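Local structure of blood group a-and b-cleaving endo-beta-galactosidase (Streptococcus pneumoniae, 2YGL) at residues K44-L47 and K53-Y56; D104-E109 and V161-A166; Q175-D180 and V262-S267; V269-S274 and Y282-K287. The protein probably binds host glycans through two tandem CBM51 carbohydrate-binding modules, as part of a family 98 glycoside hydrolase that cleaves blood group A and B antigens. One frame throughout, in Å; residues are numbered along the deposited sequence.

Contact 1 of 4, residues K44-L47 and K53-Y56; sequences KISL and KVKY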
loop_
_atom_site.group_PDB
_atom_site.type_symbol
_atom_site.label_atom_id
_atom_site.label_comp_id
_atom_site.label_asym_id
_atom_site.label_seq_id
_atom_site.Cartn_x
_atom_site.Cartn_y
_atom_site.Cartn_z
ATOM N N LYS A 44 5.935 -33.770 2.358
ATOM C CA LYS A 44 5.641 -32.383 2.718
ATOM C C LYS A 44 6.280 -32.013 4.055
ATOM O O LYS A 44 6.538 -32.884 4.892
ATOM C CB LYS A 44 4.128 -32.156 2.807
ATOM C CG LYS A 44 3.373 -32.259 1.483
ATOM C CD LYS A 44 1.878 -32.038 1.697
ATOM C CE LYS A 44 1.079 -32.243 0.416
ATOM N NZ LYS A 44 1.277 -31.135 -0.563
ATOM N N ILE A 45 6.525 -30.716 4.239
ATOM C CA ILE A 45 6.962 -30.164 5.519
ATOM C C ILE A 45 5.908 -30.464 6.586
ATOM O O ILE A 45 4.715 -30.232 6.372
ATOM C CB ILE A 45 7.200 -28.632 5.420
ATOM C CG1 ILE A 45 8.439 -28.341 4.569
ATOM C CG2 ILE A 45 7.331 -27.998 6.812
ATOM C CD1 ILE A 45 8.527 -26.919 4.055
ATOM N N SER A 46 6.348 -31.006 7.718
ATOM C CA SER A 46 5.437 -31.271 8.827
ATOM C C SER A 46 6.061 -30.980 10.185
ATOM O O SER A 46 7.253 -31.196 10.397
ATOM C CB SER A 46 4.886 -32.702 8.776
ATOM O OG SER A 46 5.910 -33.665 8.921
ATOM N N LEU A 47 5.230 -30.485 11.095
ATOM C CA LEU A 47 5.664 -30.126 12.436
ATOM C C LEU A 47 4.685 -30.627 13.477
ATOM O O LEU A 47 3.491 -30.799 13.201
ATOM C CB LEU A 47 5.814 -28.606 12.567
ATOM C CG LEU A 47 7.052 -27.955 11.946
ATOM C CD1 LEU A 47 6.967 -26.429 12.027
ATOM C CD2 LEU A 47 8.314 -28.456 12.619
ATOM N N LYS A 53 -0.213 -33.158 17.923
ATOM C CA LYS A 53 -0.786 -33.444 16.612
ATOM C C LYS A 53 0.217 -33.044 15.529
ATOM O O LYS A 53 0.811 -31.970 15.598
ATOM C CB LYS A 53 -2.115 -32.697 16.431
ATOM C CG LYS A 53 -2.718 -32.811 15.032
ATOM C CD LYS A 53 -3.800 -31.762 14.790
ATOM C CE LYS A 53 -3.932 -31.427 13.305
ATOM N NZ LYS A 53 -4.342 -32.597 12.473
ATOM N N VAL A 54 0.410 -33.915 14.543
ATOM C CA VAL A 54 1.288 -33.618 13.411
ATOM C C VAL A 54 0.511 -32.838 12.347
ATOM O O VAL A 54 -0.549 -33.274 11.901
ATOM C CB VAL A 54 1.901 -34.912 12.804
ATOM C CG1 VAL A 54 2.758 -34.595 11.580
ATOM C CG2 VAL A 54 2.726 -35.657 13.847
ATOM N N LYS A 55 1.038 -31.678 11.958
ATOM C CA LYS A 55 0.423 -30.865 10.911
ATOM C C LYS A 55 1.324 -30.772 9.681
ATOM O O LYS A 55 2.522 -30.500 9.798
ATOM C CB LYS A 55 0.093 -29.462 11.429
ATOM C CG LYS A 55 -0.902 -28.695 10.550
ATOM C CD LYS A 55 -0.828 -27.186 10.758
ATOM C CE LYS A 55 -1.313 -26.764 12.138
ATOM N NZ LYS A 55 -1.058 -25.315 12.392
ATOM N N TYR A 56 0.732 -30.995 8.510
ATOM C CA TYR A 56 1.441 -30.913 7.230
ATOM C C TYR A 56 1.231 -29.555 6.564
ATOM O O TYR A 56 0.194 -28.917 6.748
ATOM C CB TYR A 56 1.003 -32.050 6.301
ATOM C CG TYR A 56 1.430 -33.417 6.787
ATOM C CD1 TYR A 56 0.631 -34.151 7.666
ATOM C CD2 TYR A 56 2.642 -33.974 6.379
ATOM C CE1 TYR A 56 1.030 -35.408 8.126
ATOM C CE2 TYR A 56 3.049 -35.228 6.833
ATOM C CZ TYR A 56 2.239 -35.935 7.704
ATOM O OH TYR A 56 2.638 -37.172 8.150
HETATM O O HOH W 1 5.265 -36.257 9.509
#

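Contact 2 of 4, residues D104-E109 and V161-A166; sequences DRIEIE and VVFADA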
loop_
_atom_site.group_PDB
_atom_site.type_symbol
_atom_site.label_atom_id
_atom_site.label_comp_id
_atom_site.label_asym_id
_atom_site.label_seq_id
_atom_site.Cartn_x
_atom_site.Cartn_y
_atom_site.Cartn_z
ATOM N N ASP A 104 20.033 -24.949 18.578
ATOM C CA ASP A 104 20.241 -23.993 19.661
ATOM C C ASP A 104 19.291 -22.799 19.584
ATOM O O ASP A 104 18.710 -22.405 20.593
ATOM C CB ASP A 104 21.697 -23.510 19.682
ATOM C CG ASP A 104 22.641 -24.496 20.366
ATOM O OD1 ASP A 104 22.274 -25.682 20.544
ATOM O OD2 ASP A 104 23.765 -24.077 20.724
ATOM N N ARG A 105 19.121 -22.246 18.385
ATOM C CA ARG A 105 18.409 -20.984 18.216
ATOM C C ARG A 105 17.923 -20.770 16.781
ATOM O O ARG A 105 18.600 -21.141 15.822
ATOM C CB ARG A 105 19.336 -19.833 18.616
ATOM C CG ARG A 105 18.644 -18.536 18.961
ATOM C CD ARG A 105 19.594 -17.590 19.689
ATOM N NE ARG A 105 20.633 -17.026 18.828
ATOM C CZ ARG A 105 21.899 -17.441 18.795
ATOM N NH1 ARG A 105 22.309 -18.437 19.569
ATOM N NH2 ARG A 105 22.764 -16.850 17.987
ATOM N N ILE A 106 16.741 -20.172 16.651
ATOM C CA ILE A 106 16.249 -19.680 15.367
ATOM C C ILE A 106 15.923 -18.194 15.511
ATOM O O ILE A 106 15.232 -17.792 16.451
ATOM C CB ILE A 106 15.001 -20.462 14.865
ATOM C CG1 ILE A 106 15.344 -21.940 14.635
ATOM C CG2 ILE A 106 14.452 -19.837 13.574
ATOM C CD1 ILE A 106 14.133 -22.848 14.432
ATOM N N GLU A 107 16.430 -17.387 14.583
ATOM C CA GLU A 107 16.190 -15.949 14.601
ATOM C C GLU A 107 15.637 -15.431 13.281
ATOM O O GLU A 107 15.886 -16.005 12.218
ATOM C CB GLU A 107 17.478 -15.187 14.928
ATOM C CG GLU A 107 17.985 -15.359 16.349
ATOM C CD GLU A 107 19.349 -14.717 16.565
ATOM O OE1 GLU A 107 19.999 -14.313 15.573
ATOM O OE2 GLU A 107 19.773 -14.620 17.736
ATOM N N ILE A 108 14.877 -14.340 13.368
ATOM C CA ILE A 108 14.484 -13.567 12.197
ATOM C C ILE A 108 15.092 -12.176 12.335
ATOM O O ILE A 108 14.960 -11.527 13.377
ATOM C CB ILE A 108 12.943 -13.488 12.020
ATOM C CG1 ILE A 108 12.317 -14.895 11.967
ATOM C CG2 ILE A 108 12.572 -12.665 10.778
ATOM C CD1 ILE A 108 12.776 -15.778 10.796
ATOM N N GLU A 109 15.774 -11.743 11.280
ATOM C CA GLU A 109 16.504 -10.485 11.274
ATOM C C GLU A 109 16.035 -9.617 10.111
ATOM O O GLU A 109 15.865 -10.109 8.993
ATOM C CB GLU A 109 18.003 -10.771 11.154
ATOM C CG GLU A 109 18.918 -9.564 11.272
ATOM C CD GLU A 109 20.388 -9.954 11.284
ATOM O OE1 GLU A 109 20.810 -10.676 12.212
ATOM O OE2 GLU A 109 21.121 -9.541 10.362
ATOM N N VAL A 161 15.680 -27.810 10.080
ATOM C CA VAL A 161 14.875 -26.638 10.416
ATOM C C VAL A 161 13.943 -26.309 9.260
ATOM O O VAL A 161 14.378 -26.176 8.112
ATOM C CB VAL A 161 15.746 -25.402 10.783
ATOM C CG1 VAL A 161 14.903 -24.126 10.841
ATOM C CG2 VAL A 161 16.450 -25.620 12.112
ATOM N N VAL A 162 12.655 -26.197 9.571
ATOM C CA VAL A 162 11.674 -25.753 8.593
ATOM C C VAL A 162 10.992 -24.465 9.023
ATOM O O VAL A 162 10.620 -24.293 10.191
ATOM C CB VAL A 162 10.607 -26.832 8.262
ATOM C CG1 VAL A 162 11.201 -27.923 7.383
ATOM C CG2 VAL A 162 9.985 -27.413 9.529
ATOM N N PHE A 163 10.861 -23.558 8.065
ATOM C CA PHE A 163 10.060 -22.362 8.226
ATOM C C PHE A 163 8.740 -22.656 7.514
ATOM O O PHE A 163 8.539 -22.273 6.360
ATOM C CB PHE A 163 10.791 -21.144 7.639
ATOM C CG PHE A 163 12.140 -20.874 8.275
ATOM C CD1 PHE A 163 13.283 -21.545 7.838
ATOM C CD2 PHE A 163 12.265 -19.951 9.312
ATOM C CE1 PHE A 163 14.530 -21.300 8.428
ATOM C CE2 PHE A 163 13.508 -19.698 9.906
ATOM C CZ PHE A 163 14.640 -20.376 9.462
ATOM N N ALA A 164 7.862 -23.373 8.212
ATOM C CA ALA A 164 6.597 -23.848 7.652
ATOM C C ALA A 164 5.613 -22.708 7.431
ATOM O O ALA A 164 5.424 -21.864 8.313
ATOM C CB ALA A 164 5.980 -24.915 8.551
ATOM N N ASP A 165 4.999 -22.696 6.248
ATOM C CA ASP A 165 3.997 -21.691 5.857
ATOM C C ASP A 165 4.566 -20.263 5.782
ATOM O O ASP A 165 3.821 -19.279 5.878
ATOM C CB ASP A 165 2.769 -21.761 6.786
ATOM C CG ASP A 165 1.550 -21.084 6.195
ATOM O OD1 ASP A 165 1.206 -21.381 5.033
ATOM O OD2 ASP A 165 0.931 -20.255 6.896
ATOM N N ALA A 166 5.881 -20.162 5.588
ATOM C CA ALA A 166 6.588 -18.878 5.591
ATOM C C ALA A 166 6.051 -17.916 4.531
ATOM O O ALA A 166 6.122 -18.195 3.332
ATOM C CB ALA A 166 8.088 -19.093 5.420
#

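Contact 3 of 4, residues Q175-D180 and V262-S267; sequences QTITPD and VTRFIS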
loop_
_atom_site.group_PDB
_atom_site.type_symbol
_atom_site.label_atom_id
_atom_site.label_comp_id
_atom_site.label_asym_id
_atom_site.label_seq_id
_atom_site.Cartn_x
_atom_site.Cartn_y
_atom_site.Cartn_z
ATOM N N GLN A 175 -2.489 1.978 -6.027
ATOM C CA GLN A 175 -1.175 2.396 -6.511
ATOM C C GLN A 175 -0.954 3.876 -6.199
ATOM O O GLN A 175 -1.908 4.603 -5.902
ATOM C CB GLN A 175 -1.053 2.148 -8.020
ATOM C CG GLN A 175 -1.166 0.684 -8.443
ATOM C CD GLN A 175 0.095 -0.118 -8.156
ATOM O OE1 GLN A 175 0.133 -0.922 -7.224
ATOM N NE2 GLN A 175 1.134 0.100 -8.957
ATOM N N THR A 176 0.306 4.309 -6.247
ATOM C CA THR A 176 0.654 5.722 -6.104
ATOM C C THR A 176 -0.165 6.548 -7.103
ATOM O O THR A 176 -0.219 6.224 -8.293
ATOM C CB THR A 176 2.169 5.950 -6.324
ATOM O OG1 THR A 176 2.912 5.070 -5.470
ATOM C CG2 THR A 176 2.561 7.394 -6.021
ATOM N N ILE A 177 -0.817 7.596 -6.602
ATOM C CA ILE A 177 -1.713 8.415 -7.421
ATOM C C ILE A 177 -0.935 9.217 -8.464
ATOM O O ILE A 177 0.004 9.938 -8.131
ATOM C CB ILE A 177 -2.588 9.373 -6.556
ATOM C CG1 ILE A 177 -3.245 8.632 -5.376
ATOM C CG2 ILE A 177 -3.624 10.106 -7.424
ATOM C CD1 ILE A 177 -4.222 7.514 -5.754
ATOM N N THR A 178 -1.324 9.053 -9.724
ATOM C CA THR A 178 -0.774 9.825 -10.840
ATOM C C THR A 178 -1.930 10.271 -11.744
ATOM O O THR A 178 -3.022 9.700 -11.670
ATOM C CB THR A 178 0.232 8.999 -11.684
ATOM O OG1 THR A 178 -0.457 7.933 -12.351
ATOM C CG2 THR A 178 1.356 8.429 -10.822
ATOM N N PRO A 179 -1.703 11.295 -12.594
ATOM C CA PRO A 179 -2.718 11.621 -13.595
ATOM C C PRO A 179 -3.099 10.407 -14.443
ATOM O O PRO A 179 -4.288 10.174 -14.675
ATOM C CB PRO A 179 -2.033 12.695 -14.439
ATOM C CG PRO A 179 -1.148 13.394 -13.470
ATOM C CD PRO A 179 -0.644 12.323 -12.539
ATOM N N ASP A 180 -2.100 9.633 -14.873
ATOM C CA ASP A 180 -2.321 8.386 -15.617
ATOM C C ASP A 180 -3.277 7.423 -14.912
ATOM O O ASP A 180 -4.181 6.869 -15.542
ATOM C CB ASP A 180 -0.991 7.669 -15.887
ATOM C CG ASP A 180 -0.285 8.188 -17.124
ATOM O OD1 ASP A 180 -0.956 8.768 -18.005
ATOM O OD2 ASP A 180 0.947 8.003 -17.221
ATOM N N VAL A 262 -18.280 6.173 2.249
ATOM C CA VAL A 262 -17.201 6.879 1.554
ATOM C C VAL A 262 -16.031 7.110 2.508
ATOM O O VAL A 262 -16.211 7.652 3.595
ATOM C CB VAL A 262 -17.691 8.236 0.971
ATOM C CG1 VAL A 262 -16.556 8.971 0.264
ATOM C CG2 VAL A 262 -18.863 8.022 0.015
ATOM N N THR A 263 -14.836 6.705 2.089
ATOM C CA THR A 263 -13.660 6.772 2.957
ATOM C C THR A 263 -12.553 7.697 2.454
ATOM O O THR A 263 -11.640 8.033 3.208
ATOM C CB THR A 263 -13.047 5.373 3.178
ATOM O OG1 THR A 263 -12.730 4.794 1.907
ATOM C CG2 THR A 263 -14.019 4.463 3.929
ATOM N N ARG A 264 -12.630 8.107 1.191
ATOM C CA ARG A 264 -11.514 8.803 0.551
ATOM C C ARG A 264 -11.974 9.690 -0.607
ATOM O O ARG A 264 -12.876 9.321 -1.363
ATOM C CB ARG A 264 -10.505 7.765 0.049
ATOM C CG ARG A 264 -9.069 8.235 -0.101
ATOM C CD ARG A 264 -8.196 7.056 -0.518
ATOM N NE ARG A 264 -6.847 7.452 -0.917
ATOM C CZ ARG A 264 -5.993 6.662 -1.565
ATOM N NH1 ARG A 264 -6.340 5.423 -1.898
ATOM N NH2 ARG A 264 -4.786 7.114 -1.886
ATOM N N PHE A 265 -11.354 10.861 -0.729
ATOM C CA PHE A 265 -11.575 11.750 -1.870
ATOM C C PHE A 265 -10.247 12.041 -2.569
ATOM O O PHE A 265 -9.285 12.468 -1.926
ATOM C CB PHE A 265 -12.263 13.050 -1.427
ATOM C CG PHE A 265 -12.294 14.120 -2.492
ATOM C CD1 PHE A 265 -13.145 14.011 -3.588
ATOM C CD2 PHE A 265 -11.471 15.240 -2.391
ATOM C CE1 PHE A 265 -13.174 14.995 -4.570
ATOM C CE2 PHE A 265 -11.492 16.229 -3.368
ATOM C CZ PHE A 265 -12.348 16.108 -4.459
ATOM N N ILE A 266 -10.204 11.799 -3.880
ATOM C CA ILE A 266 -8.988 11.982 -4.682
ATOM C C ILE A 266 -9.239 12.911 -5.862
ATOM O O ILE A 266 -10.136 12.659 -6.667
ATOM C CB ILE A 266 -8.464 10.646 -5.284
ATOM C CG1 ILE A 266 -8.570 9.483 -4.289
ATOM C CG2 ILE A 266 -7.035 10.818 -5.836
ATOM C CD1 ILE A 266 -7.590 9.542 -3.179
ATOM N N SER A 267 -8.426 13.962 -5.974
ATOM C CA SER A 267 -8.487 14.871 -7.120
ATOM C C SER A 267 -7.249 15.750 -7.241
ATOM O O SER A 267 -6.696 16.205 -6.237
ATOM C CB SER A 267 -9.725 15.771 -7.037
ATOM O OG SER A 267 -9.882 16.522 -8.226
HETATM O O HOH W 2 -2.375 5.567 -3.356
#

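Contact 4 of 4, residues V269-S274 and Y282-K287; sequences VGIDRS and YADIQK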
loop_
_atom_site.group_PDB
_atom_site.type_symbol
_atom_site.label_atom_id
_atom_site.label_comp_id
_atom_site.label_asym_id
_atom_site.label_seq_id
_atom_site.Cartn_x
_atom_site.Cartn_y
_atom_site.Cartn_z
ATOM N N VAL A 269 -6.129 19.465 -8.398
ATOM C CA VAL A 269 -6.831 20.749 -8.330
ATOM C C VAL A 269 -5.949 21.876 -8.859
ATOM O O VAL A 269 -4.801 22.026 -8.437
ATOM C CB VAL A 269 -7.290 21.093 -6.875
ATOM C CG1 VAL A 269 -8.090 22.395 -6.843
ATOM C CG2 VAL A 269 -8.116 19.967 -6.277
ATOM N N GLY A 270 -6.501 22.665 -9.779
ATOM C CA GLY A 270 -5.826 23.854 -10.298
ATOM C C GLY A 270 -6.704 24.633 -11.256
ATOM O O GLY A 270 -7.899 24.366 -11.374
ATOM N N ILE A 271 -6.099 25.594 -11.947
ATOM C CA ILE A 271 -6.811 26.426 -12.910
ATOM C C ILE A 271 -6.660 25.841 -14.314
ATOM O O ILE A 271 -5.544 25.562 -14.762
ATOM C CB ILE A 271 -6.303 27.886 -12.864
ATOM C CG1 ILE A 271 -6.575 28.488 -11.481
ATOM C CG2 ILE A 271 -6.955 28.730 -13.953
ATOM C CD1 ILE A 271 -5.566 29.522 -11.046
ATOM N N ASP A 272 -7.787 25.648 -14.998
ATOM C CA ASP A 272 -7.774 25.066 -16.341
ATOM C C ASP A 272 -6.967 25.930 -17.302
ATOM O O ASP A 272 -7.017 27.162 -17.238
ATOM C CB ASP A 272 -9.193 24.851 -16.873
ATOM C CG ASP A 272 -9.231 23.906 -18.068
ATOM O OD1 ASP A 272 -9.054 24.372 -19.214
ATOM O OD2 ASP A 272 -9.418 22.689 -17.858
ATOM N N ARG A 273 -6.219 25.269 -18.183
ATOM C CA ARG A 273 -5.328 25.945 -19.127
ATOM C C ARG A 273 -6.059 26.897 -20.082
ATOM O O ARG A 273 -5.453 27.824 -20.623
ATOM C CB ARG A 273 -4.499 24.920 -19.920
ATOM C CG ARG A 273 -3.685 23.936 -19.061
ATOM C CD ARG A 273 -2.753 24.639 -18.072
ATOM N NE ARG A 273 -1.685 25.379 -18.742
ATOM C CZ ARG A 273 -0.987 26.371 -18.193
ATOM N NH1 ARG A 273 -1.231 26.769 -16.949
ATOM N NH2 ARG A 273 -0.034 26.972 -18.896
ATOM N N SER A 274 -7.356 26.673 -20.269
ATOM C CA SER A 274 -8.174 27.474 -21.177
ATOM C C SER A 274 -8.635 28.797 -20.568
ATOM O O SER A 274 -9.223 29.627 -21.261
ATOM C CB SER A 274 -9.394 26.669 -21.636
ATOM O OG SER A 274 -10.289 26.434 -20.557
ATOM N N TYR A 282 -1.475 39.379 -7.680
ATOM C CA TYR A 282 -2.589 38.794 -6.935
ATOM C C TYR A 282 -2.819 37.325 -7.269
ATOM O O TYR A 282 -2.591 36.890 -8.405
ATOM C CB TYR A 282 -3.873 39.593 -7.177
ATOM C CG TYR A 282 -3.814 41.000 -6.627
ATOM C CD1 TYR A 282 -4.207 41.274 -5.314
ATOM C CD2 TYR A 282 -3.348 42.055 -7.415
ATOM C CE1 TYR A 282 -4.143 42.568 -4.801
ATOM C CE2 TYR A 282 -3.278 43.352 -6.911
ATOM C CZ TYR A 282 -3.678 43.602 -5.607
ATOM O OH TYR A 282 -3.609 44.884 -5.115
ATOM N N ALA A 283 -3.273 36.569 -6.272
ATOM C CA ALA A 283 -3.653 35.175 -6.465
ATOM C C ALA A 283 -4.882 35.087 -7.361
ATOM O O ALA A 283 -5.801 35.899 -7.252
ATOM C CB ALA A 283 -3.923 34.500 -5.121
ATOM N N ASP A 284 -4.886 34.105 -8.258
ATOM C CA ASP A 284 -6.036 33.877 -9.127
ATOM C C ASP A 284 -7.131 33.108 -8.379
ATOM O O ASP A 284 -8.315 33.430 -8.495
ATOM C CB ASP A 284 -5.605 33.158 -10.412
ATOM C CG ASP A 284 -4.703 34.020 -11.294
ATOM O OD1 ASP A 284 -4.975 35.232 -11.430
ATOM O OD2 ASP A 284 -3.726 33.489 -11.859
ATOM N N ILE A 285 -6.716 32.103 -7.607
ATOM C CA ILE A 285 -7.599 31.360 -6.706
ATOM C C ILE A 285 -7.065 31.498 -5.281
ATOM O O ILE A 285 -5.882 31.248 -5.032
ATOM C CB ILE A 285 -7.680 29.855 -7.103
ATOM C CG1 ILE A 285 -8.373 29.676 -8.462
ATOM C CG2 ILE A 285 -8.350 29.008 -6.005
ATOM C CD1 ILE A 285 -9.811 30.170 -8.528
ATOM N N GLN A 286 -7.931 31.895 -4.352
ATOM C CA GLN A 286 -7.503 32.109 -2.971
ATOM C C GLN A 286 -7.259 30.800 -2.215
ATOM O O GLN A 286 -6.211 30.635 -1.585
ATOM C CB GLN A 286 -8.479 33.011 -2.210
ATOM C CG GLN A 286 -7.803 33.812 -1.087
ATOM C CD GLN A 286 -6.732 34.768 -1.611
ATOM O OE1 GLN A 286 -7.020 35.665 -2.406
ATOM N NE2 GLN A 286 -5.494 34.571 -1.169
ATOM N N LYS A 287 -8.228 29.885 -2.274
ATOM C CA LYS A 287 -8.121 28.579 -1.613
ATOM C C LYS A 287 -9.196 27.594 -2.077
ATOM O O LYS A 287 -10.234 27.995 -2.615
ATOM C CB LYS A 287 -8.174 28.722 -0.081
ATOM C CG LYS A 287 -9.433 29.403 0.440
ATOM C CD LYS A 287 -9.543 29.346 1.956
ATOM C CE LYS A 287 -10.745 30.151 2.421
ATOM N NZ LYS A 287 -10.967 30.075 3.889
#

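Contact 1 of 4, residues K44-L47 and K53-Y56
A two-stranded antiparallel beta hairpin brings S46 and L47 of strand 45-48 against K55 and Y56 of strand 54-57; the short strand axes approach to 4.7 Å with their directions 154° apart. L47 and K55 form the hydrogen-bonded pair: L47 N reaches K55 O at 3.0 Å, and K55 N returns to L47 O at 2.9 Å. One step along, S46 and Y56 make a non-hydrogen-bonded pair, where S46 CA lies 3.2 Å from K55 O in a CA-H...O contact. Within this hairpin of the first NPCBM/NEW2 module, the side chains divide between two faces. L47 and I45 pack on V162 and A164 of strand 160-171, while S46 and Y56 share the other face. There S46 CB sits over the Y56 ring, 4.0 Å from its centroid, a CH-pi contact; K44 CB comes to the ring edge. With chi1 at 63°, S46 OG stands between its backbone N and carbonyl carbon, and it accepts from a water at 2.7 Å that also meets Y56 OH. S46 N bonds to D90 OD1, while the amine of K44 leads away from the hairpin to a salt bridge with D58.

Contact 2 of 4, residues D104-E109 and V161-A166
The hydrophobic core between the two beta-sheets of the first module is where I106 and I108 of strand 105-110 meet V161 and F163 of strand 160-171. The segment axes stay 10.2 Å apart at closest, with their N-to-C directions 39° apart, a separation that side chains alone bridge: no hydrogen bond crosses. I106 serves two partners with separate branches. Its CD1 meets V161 CG1 tip to tip at 3.9 Å, while its CG2, held opposite the backbone N across the CA-CB bond, lies 3.8 Å from F163 CE2. This is the facing of sheets in a beta-sandwich, and alternation along each strand selects the residues: I106 and I108 contribute from one sheet, V161 and F163 from the other. I108 CD1 also reaches F163 CE2, at 4.1 Å; both methyls approach that atom obliquely, each isoleucine side chain running antiparallel to that of F163. F163 rests further on L148, T85 and I87. On the reverse side of strand 105-110, R105 NE binds E107 OE2 at 2.8 Å in a salt bridge; the donor stands 62° out of the carboxylate plane. The side chain of V161 lies about 8 Å from the bound calcium ion.

Contact 3 of 4, residues Q175-D180 and V262-S267
I177 meets R264 and I266 with separate branches, its CB directed at strand 262-271 from the loop just before helix 179-184. The gamma methyl, I177 CG2, lies 3.8 Å from I266 CG2, the two side chains meeting at a slant. A chi1 of -48° places this methyl of I177 opposite the backbone N and turns it to I266. The other arm of I177 goes to the arginine: CD1 approaches R264 NH2 at 3.9 Å, the two side chains advancing head-on and the methyl reaching the guanidinium obliquely. R264 can extend this far because its chain is straight from CG to NE, with chi2 at 176° and chi3 at 170°. A water in the guanidinium plane, at its edge, accepts from R264 NH2 at 3.2 Å and donates to Q175 O at 2.8 Å, giving the loop a polar link beside the apolar one. The same NH2 forms a salt bridge with D318 of strand 315-320, while NH1 binds T174 OG1. T178 is the N-cap of the following helix, its OG1 accepting from L181 N. I177 also rests on L316 and Y268. The chemistry is thus mixed: I177 supplies only apolar contact, without directional bonds, whereas R264 NH2 is shared between the carboxylate of D318 and the water that reaches Q175 O.

Contact 4 of 4, residues V269-S274 and Y282-K287
This is a small, buried apolar contact in the second module, between the end of strand 262-271 and the start of strand 285-292, with 103 Å² covered in all. I271 and I285 have the nearest CA atoms, 8.0 Å apart, too far for backbone pairing, and no hydrogen bond crosses. Their side chains instead run antiparallel alongside each other. With chi1 at -62°, I271 CG1 stands beside its backbone N, 3.7 Å from I285 CG1. I271 CD1 continues beyond this point to D284 CB, also at 3.7 Å, where those two side chains meet nearly perpendicular. The aspartate offers its methylene to the isoleucine while its carboxylate is engaged by other partners: OD1 by T338 OG1 and OD2 by the backbone N of Y310, which satisfy both oxygens of a buried acid. I285 also packs on L343 of strand 343-352. Just past I271 the chain leaves its strand through an Asx turn. D272 OD1 accepts from S274 N at 3.0 Å and from S274 OG at 2.8 Å, the two donors lying on opposite faces of the carboxylate plane, and D272 OD2 takes the N of K229. D284 and I285 both face I308 in a classic beta bulge. Strand 262-271 belongs to one antiparallel sheet and strand 285-292 to the other, and apolar side chains meeting between two such sheets are characteristic of a beta-sandwich.

Along the chain the contacts follow in numerical order, none nested in another. Contacts 1 and 2 lie in the first NPCBM/NEW2 module with centres about 15 Å apart, and they touch: L47 CD2 packs on V162 CG2 at 3.7 Å, so the hairpin backs onto the strand whose other side faces the core. Contacts 3 and 4, about 21 Å apart between centres, share strand 262-271 of the second module. Contact 2 uses strand 160-171, and the next element, helix 179-184, belongs to contact 3, although their nearest atoms are about 21 Å apart. Contacts 1 and 4, with centres about 65 Å apart, mark an elongated tandem of two separate sandwiches.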